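Local coordinates for protein TruD (Uncultured prochloron, PDB 4BS9) that probably works as an ATP-using heterocyclase in cyanobactin (trunkamide) biosynthesis, an adenylase that turns residues of the precursor peptide into heterocycles, at residues L514-R522 against F531-N539; V557-N568 against M744-L755. One frame throughout, in Å; residues are numbered along the deposited sequence.

Interaction 1. Residues L514-R522 against F531-N539; sequences LPTALCYYR and FCRSDSNGN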
loop_
_atom_site.group_PDB
_atom_site.type_symbol
_atom_site.label_atom_id
_atom_site.label_comp_id
_atom_site.label_asym_id
_atom_site.label_seq_id
_atom_site.Cartn_x
_atom_site.Cartn_y
_atom_site.Cartn_z
ATOM N N LEU A 514 -19.642 -24.961 31.782
ATOM C CA LEU A 514 -18.725 -24.042 32.404
ATOM C C LEU A 514 -19.445 -22.714 32.521
ATOM O O LEU A 514 -20.191 -22.351 31.626
ATOM C CB LEU A 514 -17.513 -23.894 31.498
ATOM C CG LEU A 514 -16.141 -23.783 32.146
ATOM C CD1 LEU A 514 -15.856 -24.979 33.047
ATOM C CD2 LEU A 514 -15.115 -23.700 31.034
ATOM N N PRO A 515 -19.240 -21.979 33.615
ATOM C CA PRO A 515 -19.937 -20.711 33.689
ATOM C C PRO A 515 -19.586 -19.773 32.526
ATOM O O PRO A 515 -18.425 -19.649 32.146
ATOM C CB PRO A 515 -19.464 -20.127 35.026
ATOM C CG PRO A 515 -19.032 -21.294 35.826
ATOM C CD PRO A 515 -18.434 -22.224 34.817
ATOM N N THR A 516 -20.602 -19.123 31.980
ATOM C CA THR A 516 -20.447 -18.254 30.819
ATOM C C THR A 516 -19.405 -17.158 31.040
ATOM O O THR A 516 -18.685 -16.791 30.126
ATOM C CB THR A 516 -21.803 -17.640 30.463
ATOM O OG1 THR A 516 -22.776 -18.689 30.435
ATOM C CG2 THR A 516 -21.759 -16.963 29.118
ATOM N N ALA A 517 -19.305 -16.662 32.265
ATOM C CA ALA A 517 -18.315 -15.635 32.602
ATOM C C ALA A 517 -16.857 -16.055 32.379
ATOM O O ALA A 517 -16.032 -15.240 32.030
ATOM C CB ALA A 517 -18.505 -15.197 34.038
ATOM N N LEU A 518 -16.536 -17.315 32.606
ATOM C CA LEU A 518 -15.226 -17.808 32.252
ATOM C C LEU A 518 -15.047 -17.957 30.762
ATOM O O LEU A 518 -13.927 -17.936 30.272
ATOM C CB LEU A 518 -14.973 -19.172 32.870
ATOM C CG LEU A 518 -14.765 -19.261 34.380
ATOM C CD1 LEU A 518 -14.564 -20.724 34.717
ATOM C CD2 LEU A 518 -13.561 -18.473 34.858
ATOM N N CYS A 519 -16.136 -18.119 30.030
ATOM C CA CYS A 519 -16.043 -18.509 28.629
ATOM C C CYS A 519 -15.883 -17.363 27.649
ATOM O O CYS A 519 -15.350 -17.578 26.566
ATOM C CB CYS A 519 -17.264 -19.332 28.248
ATOM S SG CYS A 519 -17.327 -20.904 29.133
ATOM N N TYR A 520 -16.328 -16.157 28.016
ATOM C CA TYR A 520 -16.295 -14.997 27.100
ATOM C C TYR A 520 -15.759 -13.752 27.787
ATOM O O TYR A 520 -16.013 -13.536 28.978
ATOM C CB TYR A 520 -17.699 -14.719 26.526
ATOM C CG TYR A 520 -18.265 -15.886 25.735
ATOM C CD1 TYR A 520 -17.872 -16.121 24.425
ATOM C CD2 TYR A 520 -19.170 -16.765 26.308
ATOM C CE1 TYR A 520 -18.367 -17.200 23.708
ATOM C CE2 TYR A 520 -19.679 -17.843 25.600
ATOM C CZ TYR A 520 -19.275 -18.061 24.299
ATOM O OH TYR A 520 -19.780 -19.129 23.591
ATOM N N TYR A 521 -15.008 -12.934 27.044
ATOM C CA TYR A 521 -14.520 -11.652 27.579
ATOM C C TYR A 521 -15.721 -10.707 27.753
ATOM O O TYR A 521 -16.699 -10.787 27.017
ATOM C CB TYR A 521 -13.471 -10.986 26.676
ATOM C CG TYR A 521 -12.306 -11.842 26.223
ATOM C CD1 TYR A 521 -11.300 -12.232 27.103
ATOM C CD2 TYR A 521 -12.184 -12.220 24.903
ATOM C CE1 TYR A 521 -10.214 -13.003 26.682
ATOM C CE2 TYR A 521 -11.125 -12.994 24.472
ATOM C CZ TYR A 521 -10.128 -13.381 25.361
ATOM O OH TYR A 521 -9.065 -14.141 24.894
ATOM N N ARG A 522 -15.634 -9.842 28.751
ATOM C CA ARG A 522 -16.641 -8.824 29.042
ATOM C C ARG A 522 -18.043 -9.360 29.308
ATOM O O ARG A 522 -19.024 -8.755 28.884
ATOM C CB ARG A 522 -16.687 -7.784 27.927
ATOM C CG ARG A 522 -15.345 -7.166 27.576
ATOM C CD ARG A 522 -15.496 -5.899 26.725
ATOM N NE ARG A 522 -14.400 -5.752 25.755
ATOM C CZ ARG A 522 -14.287 -4.786 24.837
ATOM N NH1 ARG A 522 -15.196 -3.826 24.733
ATOM N NH2 ARG A 522 -13.243 -4.781 24.018
ATOM N N PHE A 531 -16.880 -13.272 39.949
ATOM C CA PHE A 531 -16.167 -14.475 40.426
ATOM C C PHE A 531 -15.001 -14.915 39.534
ATOM O O PHE A 531 -14.252 -15.832 39.877
ATOM C CB PHE A 531 -17.124 -15.639 40.722
ATOM C CG PHE A 531 -17.900 -16.102 39.540
ATOM C CD1 PHE A 531 -17.344 -16.996 38.638
ATOM C CD2 PHE A 531 -19.193 -15.651 39.334
ATOM C CE1 PHE A 531 -18.063 -17.428 37.542
ATOM C CE2 PHE A 531 -19.921 -16.074 38.241
ATOM C CZ PHE A 531 -19.356 -16.968 37.345
ATOM N N CYS A 532 -14.823 -14.242 38.409
ATOM C CA CYS A 532 -13.643 -14.464 37.599
ATOM C C CYS A 532 -13.398 -13.304 36.642
ATOM O O CYS A 532 -14.247 -12.411 36.475
ATOM C CB CYS A 532 -13.800 -15.752 36.802
ATOM S SG CYS A 532 -15.022 -15.621 35.471
ATOM N N ARG A 533 -12.228 -13.344 36.015
ATOM C CA ARG A 533 -11.817 -12.386 35.002
ATOM C C ARG A 533 -11.338 -13.271 33.856
ATOM O O ARG A 533 -10.445 -14.084 34.049
ATOM C CB ARG A 533 -10.694 -11.518 35.558
ATOM C CG ARG A 533 -10.668 -10.070 35.099
ATOM C CD ARG A 533 -9.340 -9.439 35.514
ATOM N NE ARG A 533 -9.327 -7.983 35.391
ATOM C CZ ARG A 533 -9.914 -7.131 36.238
ATOM N NH1 ARG A 533 -10.588 -7.571 37.297
ATOM N NH2 ARG A 533 -9.837 -5.821 36.023
ATOM N N SER A 534 -11.914 -13.110 32.671
ATOM C CA SER A 534 -11.970 -14.200 31.680
ATOM C C SER A 534 -10.655 -14.872 31.178
ATOM O O SER A 534 -10.652 -16.088 30.953
ATOM C CB SER A 534 -12.824 -13.771 30.484
ATOM O OG SER A 534 -13.301 -14.917 29.794
ATOM N N ASP A 535 -9.573 -14.119 30.991
ATOM C CA ASP A 535 -8.249 -14.653 30.477
ATOM C C ASP A 535 -8.238 -15.457 29.164
ATOM O O ASP A 535 -9.215 -16.107 28.796
ATOM C CB ASP A 535 -7.343 -15.333 31.572
ATOM C CG ASP A 535 -7.761 -16.788 31.962
ATOM O OD1 ASP A 535 -7.732 -17.711 31.105
ATOM O OD2 ASP A 535 -8.051 -17.017 33.169
ATOM N N SER A 536 -7.104 -15.394 28.468
ATOM C CA SER A 536 -6.997 -15.857 27.085
ATOM C C SER A 536 -6.226 -17.156 26.966
ATOM O O SER A 536 -5.735 -17.521 25.884
ATOM C CB SER A 536 -6.229 -14.822 26.310
ATOM O OG SER A 536 -4.899 -14.853 26.776
ATOM N N ASN A 537 -6.094 -17.844 28.087
ATOM C CA ASN A 537 -5.267 -19.010 28.125
ATOM C C ASN A 537 -6.020 -20.179 27.532
ATOM O O ASN A 537 -7.028 -20.608 28.086
ATOM C CB ASN A 537 -4.854 -19.305 29.566
ATOM C CG ASN A 537 -3.770 -20.367 29.656
ATOM O OD1 ASN A 537 -2.954 -20.534 28.739
ATOM N ND2 ASN A 537 -3.763 -21.096 30.757
ATOM N N GLY A 538 -5.536 -20.690 26.405
ATOM C CA GLY A 538 -6.221 -21.777 25.709
ATOM C C GLY A 538 -7.014 -21.259 24.530
ATOM O O GLY A 538 -7.421 -22.023 23.669
ATOM N N ASN A 539 -7.229 -19.949 24.493
ATOM C CA ASN A 539 -7.767 -19.300 23.314
ATOM C C ASN A 539 -6.799 -19.368 22.169
ATOM O O ASN A 539 -5.590 -19.256 22.356
ATOM C CB ASN A 539 -8.067 -17.846 23.596
ATOM C CG ASN A 539 -9.253 -17.671 24.505
ATOM O OD1 ASN A 539 -9.577 -18.543 25.303
ATOM N ND2 ASN A 539 -9.922 -16.538 24.375
#
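Tyr-521 brings the CD1-CE1 side of its ring near Ser-534 and Asp-535: CD1 of Tyr-521 comes to 4.0 Å from CB of Ser-534, and CE1 lies 3.9 Å from the carbonyl O of Asp-535. Its CG stands anti to its own carbonyl carbon (chi1 -50°), which swings the phenol toward Ser-534, Ser-536 and Asn-539. At the far end Tyr-521 OH meets CB of Ser-536 at the ring's edge and ND2 of Asn-539, whose amide approaches from the opposite direction with its plane 59° from the ring. The angle there is poor for a hydrogen bond; the other end of the amide, OD1, is bonded to Lys-738. Ser-534 meets the other segment through OG, which is anti to the backbone N and lies between two carbonyls of the chain at 518-520, 3.1 Å from Leu-518 O and 3.2 Å from Tyr-520 O; both bonds are weak and one hydroxyl proton must choose between them. Within the YcaO fold, the short turn 516-519 leaves strand 510-515 of the antiparallel sheet, and the loop 531-538 packs over it before strand 539-542 begins. Leu-518 starts out facing away from the loop, but its CD2 methyl turns back to lie against CB of Cys-532 (3.4 Å) and its sulfur. Leu-464 of helix 461-464 touches both residues. One residue earlier, Phe-531 presents its CZ end to CB of Ala-517 at 3.8 Å and, at the ring edge, to CB of Pro-515 at 3.9 Å, while Phe-492 meets the same ring edge-to-face.

Interaction 2. Residues V557-N568 against M744-L755; sequences VERDSVCLWWYN and MRFWSRFGSGRL
Asp-560 and Arg-754 cross at about a right angle, carboxylate and guanidinium planes 34° apart. Asp-560 CG lies anti to the backbone N (chi1 173°), which carries the carboxylate toward Arg-745 and Arg-754. In the salt bridge Arg-754 NE bonds Asp-560 OD1 at 3.0 Å and NH2 donates to OD2. OD1 also receives the backbone N of Arg-745, at 3.0 Å on its anti lone pair, fixing the carboxylate's rotation. Were Asp-560 an alanine, the Arg-745 amide would probably lose its acceptor and Arg-754 would keep one carboxylate, Asp-607, of two. One turn earlier in the helix, CE of Met-744 touches CG1 of Val-557, lying alongside it. Helix 545-568 of the YcaO fold thus packs against the chain that leads into helix 754-761, including the type II turn 746-749. Beside that turn CD of Arg-559 sits over a face of the Trp-747 indole, a CH-pi contact 4.3 Å from the six-membered ring centroid, and abuts the CE1 edge of Phe-746; the guanidinium stands steeply to the indole, its NH1 salt-bridged to Glu-555. The edge of Phe-750 drives into the face of Tyr-567 in a T-shaped stack, planes at 89°, and CD1 of Trp-566 lies against the rim of the opposite face. Tyr-567 OH accepts a weak bond from Ser-748 N. Leu-755 is a knob among Cys-563, Leu-564, Tyr-567 and Asn-568, whose ND2 donates almost straight to Leu-755 O.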
loop_
_atom_site.group_PDB
_atom_site.type_symbol
_atom_site.label_atom_id
_atom_site.label_comp_id
_atom_site.label_asym_id
_atom_site.label_seq_id
_atom_site.Cartn_x
_atom_site.Cartn_y
_atom_site.Cartn_z
ATOM N N VAL A 557 -0.287 -26.349 27.743
ATOM C CA VAL A 557 0.768 -27.189 28.337
ATOM C C VAL A 557 2.045 -26.400 28.513
ATOM O O VAL A 557 2.801 -26.663 29.451
ATOM C CB VAL A 557 1.077 -28.499 27.549
ATOM C CG1 VAL A 557 -0.151 -29.393 27.464
ATOM C CG2 VAL A 557 1.616 -28.218 26.158
ATOM N N GLU A 558 2.280 -25.444 27.609
ATOM C CA GLU A 558 3.351 -24.455 27.779
ATOM C C GLU A 558 3.238 -23.702 29.111
ATOM O O GLU A 558 4.225 -23.528 29.798
ATOM C CB GLU A 558 3.353 -23.440 26.639
ATOM C CG GLU A 558 4.574 -22.530 26.625
ATOM C CD GLU A 558 4.342 -21.226 25.877
ATOM O OE1 GLU A 558 3.868 -20.241 26.499
ATOM O OE2 GLU A 558 4.632 -21.184 24.661
ATOM N N ARG A 559 2.045 -23.265 29.481
ATOM C CA ARG A 559 1.895 -22.469 30.697
ATOM C C ARG A 559 1.800 -23.328 31.946
ATOM O O ARG A 559 2.172 -22.883 33.015
ATOM C CB ARG A 559 0.693 -21.515 30.602
ATOM C CG ARG A 559 0.743 -20.629 29.365
ATOM C CD ARG A 559 -0.051 -19.355 29.547
ATOM N NE ARG A 559 0.508 -18.247 28.770
ATOM C CZ ARG A 559 0.005 -17.752 27.643
ATOM N NH1 ARG A 559 -1.095 -18.251 27.088
ATOM N NH2 ARG A 559 0.624 -16.735 27.064
ATOM N N ASP A 560 1.299 -24.545 31.827
ATOM C CA ASP A 560 1.253 -25.442 32.975
ATOM C C ASP A 560 2.690 -25.883 33.304
ATOM O O ASP A 560 3.074 -25.989 34.464
ATOM C CB ASP A 560 0.344 -26.629 32.661
ATOM C CG ASP A 560 0.374 -27.703 33.727
ATOM O OD1 ASP A 560 -0.391 -27.615 34.708
ATOM O OD2 ASP A 560 1.143 -28.676 33.562
ATOM N N SER A 561 3.486 -26.117 32.267
ATOM C CA SER A 561 4.872 -26.521 32.436
ATOM C C SER A 561 5.742 -25.406 33.029
ATOM O O SER A 561 6.539 -25.648 33.943
ATOM C CB SER A 561 5.454 -26.970 31.097
ATOM O OG SER A 561 4.865 -28.179 30.667
ATOM N N VAL A 562 5.601 -24.192 32.500
ATOM C CA VAL A 562 6.347 -23.035 33.006
ATOM C C VAL A 562 5.935 -22.708 34.442
ATOM O O VAL A 562 6.754 -22.269 35.220
ATOM C CB VAL A 562 6.170 -21.806 32.091
ATOM C CG1 VAL A 562 6.724 -20.554 32.740
ATOM C CG2 VAL A 562 6.852 -22.034 30.745
ATOM N N CYS A 563 4.677 -22.943 34.799
ATOM C CA CYS A 563 4.207 -22.672 36.162
ATOM C C CYS A 563 4.797 -23.648 37.160
ATOM O O CYS A 563 5.191 -23.259 38.262
ATOM C CB CYS A 563 2.676 -22.721 36.252
ATOM S SG CYS A 563 1.884 -21.220 35.632
ATOM N N LEU A 564 4.839 -24.920 36.786
ATOM C CA LEU A 564 5.372 -25.936 37.675
ATOM C C LEU A 564 6.836 -25.633 37.985
ATOM O O LEU A 564 7.277 -25.752 39.133
ATOM C CB LEU A 564 5.216 -27.335 37.065
ATOM C CG LEU A 564 3.789 -27.905 37.057
ATOM C CD1 LEU A 564 3.674 -29.090 36.112
ATOM C CD2 LEU A 564 3.371 -28.318 38.459
ATOM N N TRP A 565 7.563 -25.195 36.958
ATOM C CA TRP A 565 9.002 -24.936 37.065
ATOM C C TRP A 565 9.268 -23.665 37.832
ATOM O O TRP A 565 9.991 -23.653 38.832
ATOM C CB TRP A 565 9.602 -24.832 35.665
ATOM C CG TRP A 565 10.934 -24.223 35.619
ATOM C CD1 TRP A 565 12.082 -24.735 36.131
ATOM C CD2 TRP A 565 11.279 -22.985 35.003
ATOM N NE1 TRP A 565 13.129 -23.884 35.882
ATOM C CE2 TRP A 565 12.659 -22.798 35.189
ATOM C CE3 TRP A 565 10.555 -22.016 34.312
ATOM C CZ2 TRP A 565 13.332 -21.669 34.714
ATOM C CZ3 TRP A 565 11.223 -20.894 33.833
ATOM C CH2 TRP A 565 12.594 -20.730 34.034
ATOM N N TRP A 566 8.660 -22.596 37.345
ATOM C CA TRP A 566 8.909 -21.277 37.871
ATOM C C TRP A 566 8.598 -21.222 39.341
ATOM O O TRP A 566 9.439 -20.821 40.130
ATOM C CB TRP A 566 8.064 -20.262 37.133
ATOM C CG TRP A 566 8.180 -18.897 37.669
ATOM C CD1 TRP A 566 7.377 -18.305 38.601
ATOM C CD2 TRP A 566 9.141 -17.925 37.289
ATOM N NE1 TRP A 566 7.789 -17.018 38.830
ATOM C CE2 TRP A 566 8.877 -16.762 38.037
ATOM C CE3 TRP A 566 10.208 -17.923 36.387
ATOM C CZ2 TRP A 566 9.650 -15.613 37.923
ATOM C CZ3 TRP A 566 10.973 -16.780 36.269
ATOM C CH2 TRP A 566 10.692 -15.642 37.032
ATOM N N TYR A 567 7.400 -21.654 39.702
ATOM C CA TYR A 567 6.882 -21.439 41.051
ATOM C C TYR A 567 7.489 -22.352 42.104
ATOM O O TYR A 567 7.655 -21.957 43.266
ATOM C CB TYR A 567 5.361 -21.566 41.072
ATOM C CG TYR A 567 4.663 -20.355 40.528
ATOM C CD1 TYR A 567 4.832 -19.118 41.140
ATOM C CD2 TYR A 567 3.824 -20.435 39.413
ATOM C CE1 TYR A 567 4.192 -17.986 40.665
ATOM C CE2 TYR A 567 3.178 -19.303 38.925
ATOM C CZ TYR A 567 3.368 -18.079 39.562
ATOM O OH TYR A 567 2.750 -16.942 39.112
ATOM N N ASN A 568 7.799 -23.578 41.700
ATOM C CA ASN A 568 8.512 -24.495 42.565
ATOM C C ASN A 568 10.018 -24.249 42.488
ATOM O O ASN A 568 10.774 -24.888 43.199
ATOM C CB ASN A 568 8.208 -25.934 42.163
ATOM C CG ASN A 568 6.826 -26.387 42.584
ATOM O OD1 ASN A 568 6.565 -26.571 43.769
ATOM N ND2 ASN A 568 5.941 -26.614 41.610
ATOM N N MET A 744 -5.272 -27.872 34.807
ATOM C CA MET A 744 -4.016 -27.343 34.297
ATOM C C MET A 744 -3.841 -25.904 34.705
ATOM O O MET A 744 -4.796 -25.132 34.725
ATOM C CB MET A 744 -3.887 -27.546 32.790
ATOM C CG MET A 744 -3.310 -28.922 32.505
ATOM S SD MET A 744 -3.194 -29.324 30.769
ATOM C CE MET A 744 -1.763 -28.355 30.333
ATOM N N ARG A 745 -2.593 -25.581 35.030
ATOM C CA ARG A 745 -2.234 -24.420 35.838
ATOM C C ARG A 745 -1.829 -23.191 35.019
ATOM O O ARG A 745 -1.185 -23.285 33.959
ATOM C CB ARG A 745 -1.061 -24.759 36.772
ATOM C CG ARG A 745 -1.207 -26.026 37.603
ATOM C CD ARG A 745 -2.327 -25.981 38.621
ATOM N NE ARG A 745 -2.180 -24.879 39.560
ATOM C CZ ARG A 745 -2.735 -24.830 40.762
ATOM N NH1 ARG A 745 -3.464 -25.838 41.224
ATOM N NH2 ARG A 745 -2.546 -23.766 41.520
ATOM N N PHE A 746 -2.187 -22.035 35.569
ATOM C CA PHE A 746 -1.979 -20.758 34.928
ATOM C C PHE A 746 -1.257 -19.874 35.920
ATOM O O PHE A 746 -1.232 -20.167 37.119
ATOM C CB PHE A 746 -3.328 -20.169 34.548
ATOM C CG PHE A 746 -3.248 -18.882 33.779
ATOM C CD1 PHE A 746 -2.455 -18.776 32.646
ATOM C CD2 PHE A 746 -4.007 -17.775 34.175
ATOM C CE1 PHE A 746 -2.399 -17.587 31.936
ATOM C CE2 PHE A 746 -3.952 -16.588 33.469
ATOM C CZ PHE A 746 -3.149 -16.495 32.348
ATOM N N TRP A 747 -0.658 -18.810 35.402
ATOM C CA TRP A 747 0.112 -17.868 36.199
ATOM C C TRP A 747 -0.684 -17.358 37.396
ATOM O O TRP A 747 -1.880 -17.110 37.291
ATOM C CB TRP A 747 0.609 -16.702 35.313
ATOM C CG TRP A 747 1.609 -17.152 34.244
ATOM C CD1 TRP A 747 2.553 -18.141 34.368
ATOM C CD2 TRP A 747 1.762 -16.629 32.915
ATOM N NE1 TRP A 747 3.274 -18.268 33.208
ATOM C CE2 TRP A 747 2.815 -17.354 32.297
ATOM C CE3 TRP A 747 1.121 -15.617 32.185
ATOM C CZ2 TRP A 747 3.238 -17.099 30.983
ATOM C CZ3 TRP A 747 1.547 -15.360 30.870
ATOM C CH2 TRP A 747 2.598 -16.099 30.290
ATOM N N SER A 748 -0.022 -17.279 38.548
ATOM C CA SER A 748 -0.478 -16.456 39.671
ATOM C C SER A 748 -1.572 -17.077 40.554
ATOM O O SER A 748 -2.185 -16.378 41.362
ATOM C CB SER A 748 -0.942 -15.104 39.125
ATOM O OG SER A 748 -0.937 -14.112 40.120
ATOM N N ARG A 749 -1.807 -18.379 40.420
ATOM C CA ARG A 749 -2.911 -19.041 41.124
ATOM C C ARG A 749 -2.380 -20.225 41.876
ATOM O O ARG A 749 -1.807 -21.123 41.260
ATOM C CB ARG A 749 -3.961 -19.521 40.127
ATOM C CG ARG A 749 -4.755 -18.411 39.462
ATOM C CD ARG A 749 -4.910 -18.739 37.989
ATOM N NE ARG A 749 -6.076 -18.141 37.332
ATOM C CZ ARG A 749 -6.222 -16.852 37.042
ATOM N NH1 ARG A 749 -5.305 -15.949 37.390
ATOM N NH2 ARG A 749 -7.317 -16.462 36.420
ATOM N N PHE A 750 -2.606 -20.239 43.188
ATOM C CA PHE A 750 -1.906 -21.153 44.097
ATOM C C PHE A 750 -2.800 -22.115 44.870
ATOM O O PHE A 750 -2.450 -22.548 45.980
ATOM C CB PHE A 750 -1.081 -20.350 45.102
ATOM C CG PHE A 750 -0.128 -19.418 44.459
ATOM C CD1 PHE A 750 0.898 -19.914 43.687
ATOM C CD2 PHE A 750 -0.273 -18.047 44.599
ATOM C CE1 PHE A 750 1.780 -19.059 43.066
ATOM C CE2 PHE A 750 0.604 -17.182 43.986
ATOM C CZ PHE A 750 1.632 -17.690 43.215
ATOM N N GLY A 751 -3.939 -22.464 44.290
ATOM C CA GLY A 751 -4.828 -23.435 44.915
ATOM C C GLY A 751 -4.239 -24.826 44.867
ATOM O O GLY A 751 -3.375 -25.109 44.037
ATOM N N SER A 752 -4.701 -25.691 45.763
ATOM C CA SER A 752 -4.323 -27.098 45.729
ATOM C C SER A 752 -4.504 -27.650 44.325
ATOM O O SER A 752 -5.438 -27.261 43.602
ATOM C CB SER A 752 -5.154 -27.915 46.720
ATOM O OG SER A 752 -6.502 -27.467 46.753
ATOM N N GLY A 753 -3.596 -28.539 43.934
ATOM C CA GLY A 753 -3.681 -29.179 42.629
ATOM C C GLY A 753 -2.356 -29.650 42.086
ATOM O O GLY A 753 -1.416 -29.922 42.849
ATOM N N ARG A 754 -2.291 -29.734 40.758
ATOM C CA ARG A 754 -1.089 -30.165 40.055
ATOM C C ARG A 754 0.163 -29.430 40.541
ATOM O O ARG A 754 1.208 -30.042 40.758
ATOM C CB ARG A 754 -1.260 -29.970 38.548
ATOM C CG ARG A 754 -2.163 -31.012 37.901
ATOM C CD ARG A 754 -2.475 -30.665 36.451
ATOM N NE ARG A 754 -1.265 -30.347 35.695
ATOM C CZ ARG A 754 -0.387 -31.258 35.275
ATOM N NH1 ARG A 754 -0.571 -32.550 35.533
ATOM N NH2 ARG A 754 0.689 -30.876 34.599
ATOM N N LEU A 755 0.037 -28.123 40.734
ATOM C CA LEU A 755 1.161 -27.257 41.069
ATOM C C LEU A 755 2.044 -27.800 42.198
ATOM O O LEU A 755 3.268 -27.679 42.147
ATOM C CB LEU A 755 0.641 -25.868 41.445
ATOM C CG LEU A 755 1.708 -24.800 41.709
ATOM C CD1 LEU A 755 2.472 -24.451 40.440
ATOM C CD2 LEU A 755 1.057 -23.560 42.311
#

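Following the chain from its N terminus, interaction 1 comes first and closes a short loop: strand 510-515 passes into the turn 516-519, and after eight intervening residues segment 531-539 folds back over it. Strand 539-542 and helix 545-568 follow, and the last three turns of that helix open interaction 2, whose partner 744-755 arrives only after 175 residues more. The two are therefore in series, neither nesting nor crossing. They nevertheless touch: Asn-537 packs on Arg-559 and Phe-746, and Asp-535 makes a long, weak ion pair with Arg-749. Together they tie the antiparallel sheet to helix 545-568 and the C-terminal helix 754-761.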